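Local coordinates for ArCE4A (PDB 5LFZ), which probably removes acetyl groups from N-acetylated polysaccharides such as chitin, as a metal-dependent deacetylase of carbohydrate esterase family 4, at residues K25-T30 against S168-H173; L29-G34 against A53-L58. All blocks are in the same frame, centred on the assembly; numbering follows the deposited sequence. Where two conformers were deposited one is given.

Interaction 1. Residues K25-T30 against S168-H173; sequences KCVALT and SIILMH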
ATOM      1  N   LYS A  25      -4.138 -18.712   4.450  0.62 34.88           N
ATOM      2  CA  LYS A  25      -2.821 -18.181   4.118  0.62 35.14           C
ATOM      3  C   LYS A  25      -2.950 -16.901   3.307  0.62 33.07           C
ATOM      4  O   LYS A  25      -3.174 -16.929   2.095  0.62 34.17           O
ATOM      5  CB  LYS A  25      -1.999 -19.215   3.357  0.62 33.65           C
ATOM      6  CG  LYS A  25      -1.769 -20.496   4.133  0.62 34.23           C
ATOM      7  CD  LYS A  25      -1.076 -21.528   3.271  0.62 34.96           C
ATOM      8  CE  LYS A  25      -1.700 -22.897   3.450  0.62 39.61           C
ATOM      9  NZ  LYS A  25      -0.969 -23.927   2.662  0.62 46.69           N
ATOM     10  N   CYS A  26      -2.803 -15.778   3.997  1.00 33.22           N
ATOM     11  CA  CYS A  26      -3.005 -14.456   3.405  1.00 29.86           C
ATOM     12  C   CYS A  26      -1.731 -13.702   3.050  1.00 26.86           C
ATOM     13  O   CYS A  26      -0.708 -13.812   3.723  1.00 31.38           O
ATOM     14  CB  CYS A  26      -3.827 -13.573   4.355  1.00 33.56           C
ATOM     15  SG  CYS A  26      -5.526 -14.114   4.630  1.00 34.37           S
ATOM     16  N   VAL A  27      -1.829 -12.927   1.976  0.68 23.25           N
ATOM     17  CA  VAL A  27      -0.777 -12.024   1.537  0.68 25.00           C
ATOM     18  C   VAL A  27      -1.430 -10.698   1.145  0.68 25.42           C
ATOM     19  O   VAL A  27      -2.520 -10.700   0.567  0.68 25.06           O
ATOM     20  CB  VAL A  27       0.012 -12.615   0.349  0.68 26.15           C
ATOM     21  CG1 VAL A  27       0.839 -11.553  -0.345  0.68 27.31           C
ATOM     22  CG2 VAL A  27       0.896 -13.764   0.820  0.68 24.64           C
ATOM     23  N   ALA A  28      -0.793  -9.574   1.475  1.00 20.70           N
ATOM     24  CA  ALA A  28      -1.295  -8.277   1.031  1.00 21.39           C
ATOM     25  C   ALA A  28      -0.376  -7.648  -0.008  1.00 20.84           C
ATOM     26  O   ALA A  28       0.778  -7.323   0.286  1.00 23.38           O
ATOM     27  CB  ALA A  28      -1.467  -7.339   2.223  1.00 21.55           C
ATOM     28  N   LEU A  29      -0.880  -7.491  -1.230  1.00 21.73           N
ATOM     29  CA  LEU A  29      -0.176  -6.731  -2.266  1.00 21.42           C
ATOM     30  C   LEU A  29      -0.340  -5.254  -1.974  1.00 22.14           C
ATOM     31  O   LEU A  29      -1.463  -4.786  -1.775  1.00 19.81           O
ATOM     32  CB  LEU A  29      -0.729  -7.037  -3.658  1.00 24.61           C
ATOM     33  CG  LEU A  29      -0.667  -8.476  -4.161  1.00 28.71           C
ATOM     34  CD1 LEU A  29      -1.103  -8.531  -5.620  1.00 30.57           C
ATOM     35  CD2 LEU A  29       0.733  -9.025  -3.978  1.00 29.84           C
ATOM     36  N   THR A  30       0.762  -4.512  -1.934  1.00 21.27           N
ATOM     37  CA  THR A  30       0.680  -3.078  -1.675  1.00 22.75           C
ATOM     38  C   THR A  30       1.485  -2.296  -2.714  1.00 21.46           C
ATOM     39  O   THR A  30       2.511  -2.768  -3.224  1.00 20.31           O
ATOM     40  CB  THR A  30       1.154  -2.712  -0.236  1.00 19.77           C
ATOM     41  OG1 THR A  30       2.566  -2.907  -0.112  1.00 22.29           O
ATOM     42  CG2 THR A  30       0.430  -3.557   0.816  1.00 21.26           C
ATOM     43  N   SER A 168       2.405 -12.173   4.894  1.00 26.13           N
ATOM     44  CA  SER A 168       3.312 -11.205   4.277  1.00 25.56           C
ATOM     45  C   SER A 168       2.648  -9.963   3.693  1.00 23.96           C
ATOM     46  O   SER A 168       1.491  -9.980   3.267  1.00 24.22           O
ATOM     47  CB  SER A 168       4.130 -11.880   3.172  1.00 26.69           C
ATOM     48  OG  SER A 168       5.232 -12.583   3.710  1.00 29.62           O
ATOM     49  N   ILE A 169       3.424  -8.886   3.674  1.00 22.04           N
ATOM     50  CA  ILE A 169       3.054  -7.636   3.033  1.00 20.09           C
ATOM     51  C   ILE A 169       4.080  -7.342   1.945  1.00 21.82           C
ATOM     52  O   ILE A 169       5.256  -7.138   2.238  1.00 22.99           O
ATOM     53  CB  ILE A 169       3.007  -6.470   4.032  1.00 20.88           C
ATOM     54  CG1 ILE A 169       1.964  -6.742   5.124  1.00 23.81           C
ATOM     55  CG2 ILE A 169       2.730  -5.158   3.309  1.00 23.02           C
ATOM     56  CD1 ILE A 169       1.952  -5.702   6.231  1.00 27.03           C
ATOM     57  N   ILE A 170       3.635  -7.323   0.695  1.00 22.05           N
ATOM     58  CA  ILE A 170       4.549  -7.159  -0.430  1.00 20.12           C
ATOM     59  C   ILE A 170       4.587  -5.706  -0.877  1.00 21.94           C
ATOM     60  O   ILE A 170       3.544  -5.123  -1.168  1.00 22.74           O
ATOM     61  CB  ILE A 170       4.140  -8.048  -1.616  1.00 22.10           C
ATOM     62  CG1 ILE A 170       4.043  -9.512  -1.172  1.00 29.06           C
ATOM     63  CG2 ILE A 170       5.122  -7.883  -2.773  1.00 24.83           C
ATOM     64  CD1 ILE A 170       3.644 -10.452  -2.285  1.00 36.04           C
ATOM     65  N   LEU A 171       5.787  -5.127  -0.905  1.00 18.81           N
ATOM     66  CA  LEU A 171       5.992  -3.747  -1.350  1.00 19.41           C
ATOM     67  C   LEU A 171       6.305  -3.658  -2.836  1.00 18.54           C
ATOM     68  O   LEU A 171       7.295  -4.219  -3.308  1.00 22.53           O
ATOM     69  CB  LEU A 171       7.127  -3.085  -0.558  1.00 21.41           C
ATOM     70  CG  LEU A 171       7.573  -1.698  -1.039  1.00 23.76           C
ATOM     71  CD1 LEU A 171       6.483  -0.663  -0.816  1.00 23.93           C
ATOM     72  CD2 LEU A 171       8.863  -1.272  -0.346  1.00 24.13           C
ATOM     73  N   MET A 172       5.449  -2.945  -3.558  1.00 21.87           N
ATOM     74  CA  MET A 172       5.687  -2.580  -4.942  1.00 19.74           C
ATOM     75  C   MET A 172       5.368  -1.106  -5.121  1.00 19.60           C
ATOM     76  O   MET A 172       4.821  -0.466  -4.214  1.00 20.25           O
ATOM     77  CB  MET A 172       4.841  -3.429  -5.887  1.00 24.08           C
ATOM     78  CG  MET A 172       5.256  -4.883  -5.914  1.00 23.34           C
ATOM     79  SD  MET A 172       4.030  -5.903  -6.741  1.00 25.66           S
ATOM     80  CE  MET A 172       2.701  -5.849  -5.540  1.00 24.62           C
ATOM     81  N   HIS A 173       5.714  -0.576  -6.286  1.00 22.21           N
ATOM     82  CA  HIS A 173       5.510   0.829  -6.582  1.00 22.83           C
ATOM     83  C   HIS A 173       4.664   1.042  -7.817  1.00 24.34           C
ATOM     84  O   HIS A 173       4.912   0.480  -8.887  1.00 24.95           O
ATOM     85  CB  HIS A 173       6.854   1.542  -6.728  1.00 23.36           C
ATOM     86  CG  HIS A 173       7.609   1.631  -5.442  1.00 24.91           C
ATOM     87  ND1 HIS A 173       8.262   0.555  -4.887  1.00 22.65           N
ATOM     88  CD2 HIS A 173       7.760   2.658  -4.570  1.00 26.43           C
ATOM     89  CE1 HIS A 173       8.803   0.918  -3.735  1.00 26.18           C
ATOM     90  NE2 HIS A 173       8.518   2.189  -3.523  1.00 27.78           N
TER
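Ala28 to Thr30 pair in parallel with Ile169 to Leu171, two neighbouring strands deep in the sheet, and illustrate how one side chain can reinforce a backbone pairing. Ala28 N donates to Ser168 O (2.9 Å), and Ile170 N to Ala28 O (2.9 Å). Farther along, Ile170 O is gripped twice, by the backbone N of Thr30 and by its hydroxyl. Thr30 OG1 lies 2.6 Å from Ile170 O and is also hydrogen-bonded to Arg120 NH1. With chi1 at 69° the hydroxyl sits between its own N and carbonyl carbon, and it reaches Ile170 O from above the carbonyl plane. Such parallel pairing belongs to the distorted beta/alpha barrel of the NodB homology domain; helix 177-192 packs on the face carrying Leu29 and Ile170. There Ile170 CD1 touches both Val27 CG1 (3.6 Å) and Leu29 CD2 (3.7 Å), while Met172, bent at its last torsion, brings CE to within 4.0 Å of Leu29 CD2. On the other face Thr30 CG2 touches Ile169 CG2 at 3.8 Å. A valine in place of Thr30 would probably leave Ile170 O with the backbone donor but without its hydroxyl mate, and cost Arg120 one of its partners.

Interaction 2. Residues L29-G34 against A53-L58; sequences LTFDDG and ATFFVL. With NI (nickel (II) ion), chain B.
Phe31 and Phe55 lie side by side on one face of two parallel strands, pointing the same way. Their ring planes are only 21° apart but slid so far, with centroids at 5.4 Å, that they barely overlap; the touch is Phe31 CD2 against Phe55 CE2, 3.8 Å. Each CG is anti to its own carbonyl carbon: the register puts both side chains on one face, and the like torsions keep the rings side by side and nearly parallel. Ala53 CB closes in at the edge of the Phe31 ring, 3.7 Å from CE2, and helix 39-48 packs against all three residues. On the other face Thr30 CB meets the edge of the Phe56 ring, and the Asp32 carboxylate stands at 78° to that ring, with OD1 3.5 Å from Phe56 CB. The same OD1 forms a salt bridge with Arg120.

Strand 26-32, helix 39-48 and strand 54-57 form a beta-alpha-beta unit, and the metal site lies at the C-terminal end of its first strand. Asp33, with phi at 86°, turns the chain there, and its OD1 binds nickel at 2.1 Å, joined by His82, His86 and three waters. Two of those waters are held from this segment as well: one donates to Asp32 OD2, the other to Asp33 OD2. Asp33 N in turn donates to Phe56 O (3.1 Å). Beyond the turn the two segments stay joined. Leu58 N, at the N-cap position of the next helix, bonds to Gly34 O (2.8 Å), and Leu58 CD1 rests against Asp33 O. A further water joins Phe31 O to Gly34 N within 29-34 and adds a weak bond to Phe56 O.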
ATOM      1  N   LEU A  29      -0.880  -7.491  -1.230  1.00 21.73           N
ATOM      2  CA  LEU A  29      -0.176  -6.731  -2.266  1.00 21.42           C
ATOM      3  C   LEU A  29      -0.340  -5.254  -1.974  1.00 22.14           C
ATOM      4  O   LEU A  29      -1.463  -4.786  -1.775  1.00 19.81           O
ATOM      5  CB  LEU A  29      -0.729  -7.037  -3.658  1.00 24.61           C
ATOM      6  CG  LEU A  29      -0.667  -8.476  -4.161  1.00 28.71           C
ATOM      7  CD1 LEU A  29      -1.103  -8.531  -5.620  1.00 30.57           C
ATOM      8  CD2 LEU A  29       0.733  -9.025  -3.978  1.00 29.84           C
ATOM      9  N   THR A  30       0.762  -4.512  -1.934  1.00 21.27           N
ATOM     10  CA  THR A  30       0.680  -3.078  -1.675  1.00 22.75           C
ATOM     11  C   THR A  30       1.485  -2.296  -2.714  1.00 21.46           C
ATOM     12  O   THR A  30       2.511  -2.768  -3.224  1.00 20.31           O
ATOM     13  CB  THR A  30       1.154  -2.712  -0.236  1.00 19.77           C
ATOM     14  OG1 THR A  30       2.566  -2.907  -0.112  1.00 22.29           O
ATOM     15  CG2 THR A  30       0.430  -3.557   0.816  1.00 21.26           C
ATOM     16  N   PHE A  31       0.991  -1.109  -3.045  1.00 18.99           N
ATOM     17  CA  PHE A  31       1.600  -0.270  -4.076  1.00 18.98           C
ATOM     18  C   PHE A  31       1.808   1.144  -3.558  1.00 23.88           C
ATOM     19  O   PHE A  31       0.852   1.791  -3.125  1.00 21.77           O
ATOM     20  CB  PHE A  31       0.728  -0.231  -5.329  1.00 22.04           C
ATOM     21  CG  PHE A  31       0.529  -1.571  -5.980  1.00 25.24           C
ATOM     22  CD1 PHE A  31       1.447  -2.055  -6.901  1.00 23.60           C
ATOM     23  CD2 PHE A  31      -0.576  -2.348  -5.670  1.00 24.05           C
ATOM     24  CE1 PHE A  31       1.257  -3.280  -7.500  1.00 24.98           C
ATOM     25  CE2 PHE A  31      -0.767  -3.577  -6.263  1.00 23.91           C
ATOM     26  CZ  PHE A  31       0.150  -4.044  -7.178  1.00 26.09           C
ATOM     27  N   ASP A  32       3.048   1.625  -3.602  1.00 21.20           N
ATOM     28  CA  ASP A  32       3.385   2.957  -3.093  1.00 20.81           C
ATOM     29  C   ASP A  32       3.530   3.994  -4.187  1.00 24.19           C
ATOM     30  O   ASP A  32       3.872   3.656  -5.324  1.00 21.70           O
ATOM     31  CB  ASP A  32       4.711   2.942  -2.326  1.00 23.10           C
ATOM     32  CG  ASP A  32       4.602   2.336  -0.957  1.00 23.73           C
ATOM     33  OD1 ASP A  32       3.550   1.755  -0.630  1.00 24.24           O
ATOM     34  OD2 ASP A  32       5.602   2.431  -0.210  1.00 26.52           O
ATOM     35  N   ASP A  33       3.306   5.253  -3.803  1.00 21.45           N
ATOM     36  CA  ASP A  33       3.772   6.450  -4.527  1.00 23.42           C
ATOM     37  C   ASP A  33       2.833   6.908  -5.633  1.00 25.05           C
ATOM     38  O   ASP A  33       3.118   7.897  -6.322  1.00 28.18           O
ATOM     39  CB  ASP A  33       5.159   6.248  -5.153  1.00 26.60           C
ATOM     40  CG  ASP A  33       6.286   6.121  -4.140  1.00 28.30           C
ATOM     41  OD1 ASP A  33       6.043   6.083  -2.921  1.00 28.86           O
ATOM     42  OD2 ASP A  33       7.442   6.032  -4.593  1.00 32.33           O
ATOM     43  N   GLY A  34       1.737   6.187  -5.834  1.00 21.50           N
ATOM     44  CA  GLY A  34       0.725   6.605  -6.783  1.00 22.90           C
ATOM     45  C   GLY A  34      -0.219   7.615  -6.161  1.00 21.77           C
ATOM     46  O   GLY A  34       0.039   8.120  -5.067  1.00 26.80           O
ATOM     47  N   ALA A  53      -6.080  -4.837  -3.535  1.00 22.15           N
ATOM     48  CA  ALA A  53      -4.751  -4.402  -3.147  1.00 19.27           C
ATOM     49  C   ALA A  53      -4.872  -3.170  -2.266  1.00 22.89           C
ATOM     50  O   ALA A  53      -5.961  -2.615  -2.112  1.00 23.19           O
ATOM     51  CB  ALA A  53      -3.893  -4.113  -4.379  1.00 23.91           C
ATOM     52  N   THR A  54      -3.755  -2.761  -1.676  1.00 21.10           N
ATOM     53  CA  THR A  54      -3.720  -1.573  -0.832  1.00 22.44           C
ATOM     54  C   THR A  54      -2.784  -0.560  -1.472  1.00 19.17           C
ATOM     55  O   THR A  54      -1.641  -0.883  -1.805  1.00 21.59           O
ATOM     56  CB  THR A  54      -3.258  -1.918   0.587  1.00 18.82           C
ATOM     57  OG1 THR A  54      -4.086  -2.969   1.097  1.00 20.22           O
ATOM     58  CG2 THR A  54      -3.344  -0.697   1.514  1.00 21.40           C
ATOM     59  N   PHE A  55      -3.290   0.649  -1.673  1.00 20.28           N
ATOM     60  CA  PHE A  55      -2.542   1.701  -2.336  1.00 18.99           C
ATOM     61  C   PHE A  55      -2.152   2.774  -1.340  1.00 20.86           C
ATOM     62  O   PHE A  55      -3.013   3.461  -0.796  1.00 20.34           O
ATOM     63  CB  PHE A  55      -3.369   2.303  -3.479  1.00 18.45           C
ATOM     64  CG  PHE A  55      -3.655   1.334  -4.592  1.00 17.86           C
ATOM     65  CD1 PHE A  55      -4.776   0.518  -4.558  1.00 23.03           C
ATOM     66  CD2 PHE A  55      -2.786   1.231  -5.667  1.00 21.38           C
ATOM     67  CE1 PHE A  55      -5.028  -0.381  -5.584  1.00 24.42           C
ATOM     68  CE2 PHE A  55      -3.035   0.337  -6.694  1.00 24.51           C
ATOM     69  CZ  PHE A  55      -4.162  -0.472  -6.651  1.00 22.47           C
ATOM     70  N   PHE A  56      -0.860   2.892  -1.063  1.00 20.52           N
ATOM     71  CA  PHE A  56      -0.381   3.961  -0.201  1.00 21.75           C
ATOM     72  C   PHE A  56      -0.076   5.178  -1.060  1.00 17.58           C
ATOM     73  O   PHE A  56       0.966   5.262  -1.712  1.00 21.41           O
ATOM     74  CB  PHE A  56       0.827   3.506   0.599  1.00 20.69           C
ATOM     75  CG  PHE A  56       0.488   2.474   1.628  1.00 19.84           C
ATOM     76  CD1 PHE A  56       0.597   1.121   1.346  1.00 23.57           C
ATOM     77  CD2 PHE A  56       0.012   2.860   2.871  1.00 18.97           C
ATOM     78  CE1 PHE A  56       0.270   0.172   2.295  1.00 20.42           C
ATOM     79  CE2 PHE A  56      -0.314   1.919   3.828  1.00 23.30           C
ATOM     80  CZ  PHE A  56      -0.197   0.572   3.541  1.00 21.66           C
ATOM     81  N   VAL A  57      -1.007   6.124  -1.060  1.00 19.00           N
ATOM     82  CA  VAL A  57      -0.983   7.202  -2.036  1.00 22.71           C
ATOM     83  C   VAL A  57      -0.262   8.455  -1.545  1.00 26.11           C
ATOM     84  O   VAL A  57      -0.268   8.779  -0.355  1.00 25.45           O
ATOM     85  CB  VAL A  57      -2.410   7.586  -2.465  1.00 20.61           C
ATOM     86  CG1 VAL A  57      -3.076   6.430  -3.166  1.00 23.63           C
ATOM     87  CG2 VAL A  57      -3.254   8.040  -1.256  1.00 20.63           C
ATOM     88  N   LEU A  58       0.367   9.151  -2.483  1.00 22.36           N
ATOM     89  CA  LEU A  58       0.970  10.450  -2.204  1.00 23.76           C
ATOM     90  C   LEU A  58      -0.068  11.551  -2.350  1.00 24.80           C
ATOM     91  O   LEU A  58      -0.673  11.688  -3.408  1.00 26.05           O
ATOM     92  CB  LEU A  58       2.148  10.713  -3.143  1.00 27.14           C
ATOM     93  CG  LEU A  58       3.454  10.030  -2.751  1.00 30.47           C
ATOM     94  CD1 LEU A  58       4.496  10.191  -3.849  1.00 29.99           C
ATOM     95  CD2 LEU A  58       3.968  10.613  -1.443  1.00 28.86           C
TER
HETATM   96 NI    NI B 301       7.382   5.743  -1.391  0.54 22.68          NI
HETATM   97  O   HOH W   1      -3.299  -5.339   0.156  1.00 23.98           O
HETATM   98  O   HOH W   2       0.227   4.095  -4.537  1.00 23.91           O
HETATM   99  O   HOH W   3       7.669   3.837  -1.173  1.00 36.74           O
HETATM  100  O   HOH W   4       8.960   5.401  -2.722  1.00 31.16           O
HETATM  101  O   HOH W   5       8.743   5.227   0.186  1.00 36.63           O

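Overall arrangement
From the N terminus, the chain first lays down strand 26-32, which both contacts use. Interaction 2 closes the shorter loop, returning through helix 39-48 to residues 53-58; interaction 1 closes much later, after some 137 intervening residues, when strand 168-173 comes back to the same starting strand. The shorter loop therefore lies wholly within the longer one; the two contacts share Leu29 and Thr30. Strand 26-32 thus has strands 54-57 and 168-173 as neighbours in one parallel sheet, tying the early beta-alpha-beta unit to the late part of the domain. The contacts also meet directly: Met172 CE packs on Phe31 CZ, and His173 CD2 on Asp33 OD2 beside the nickel site.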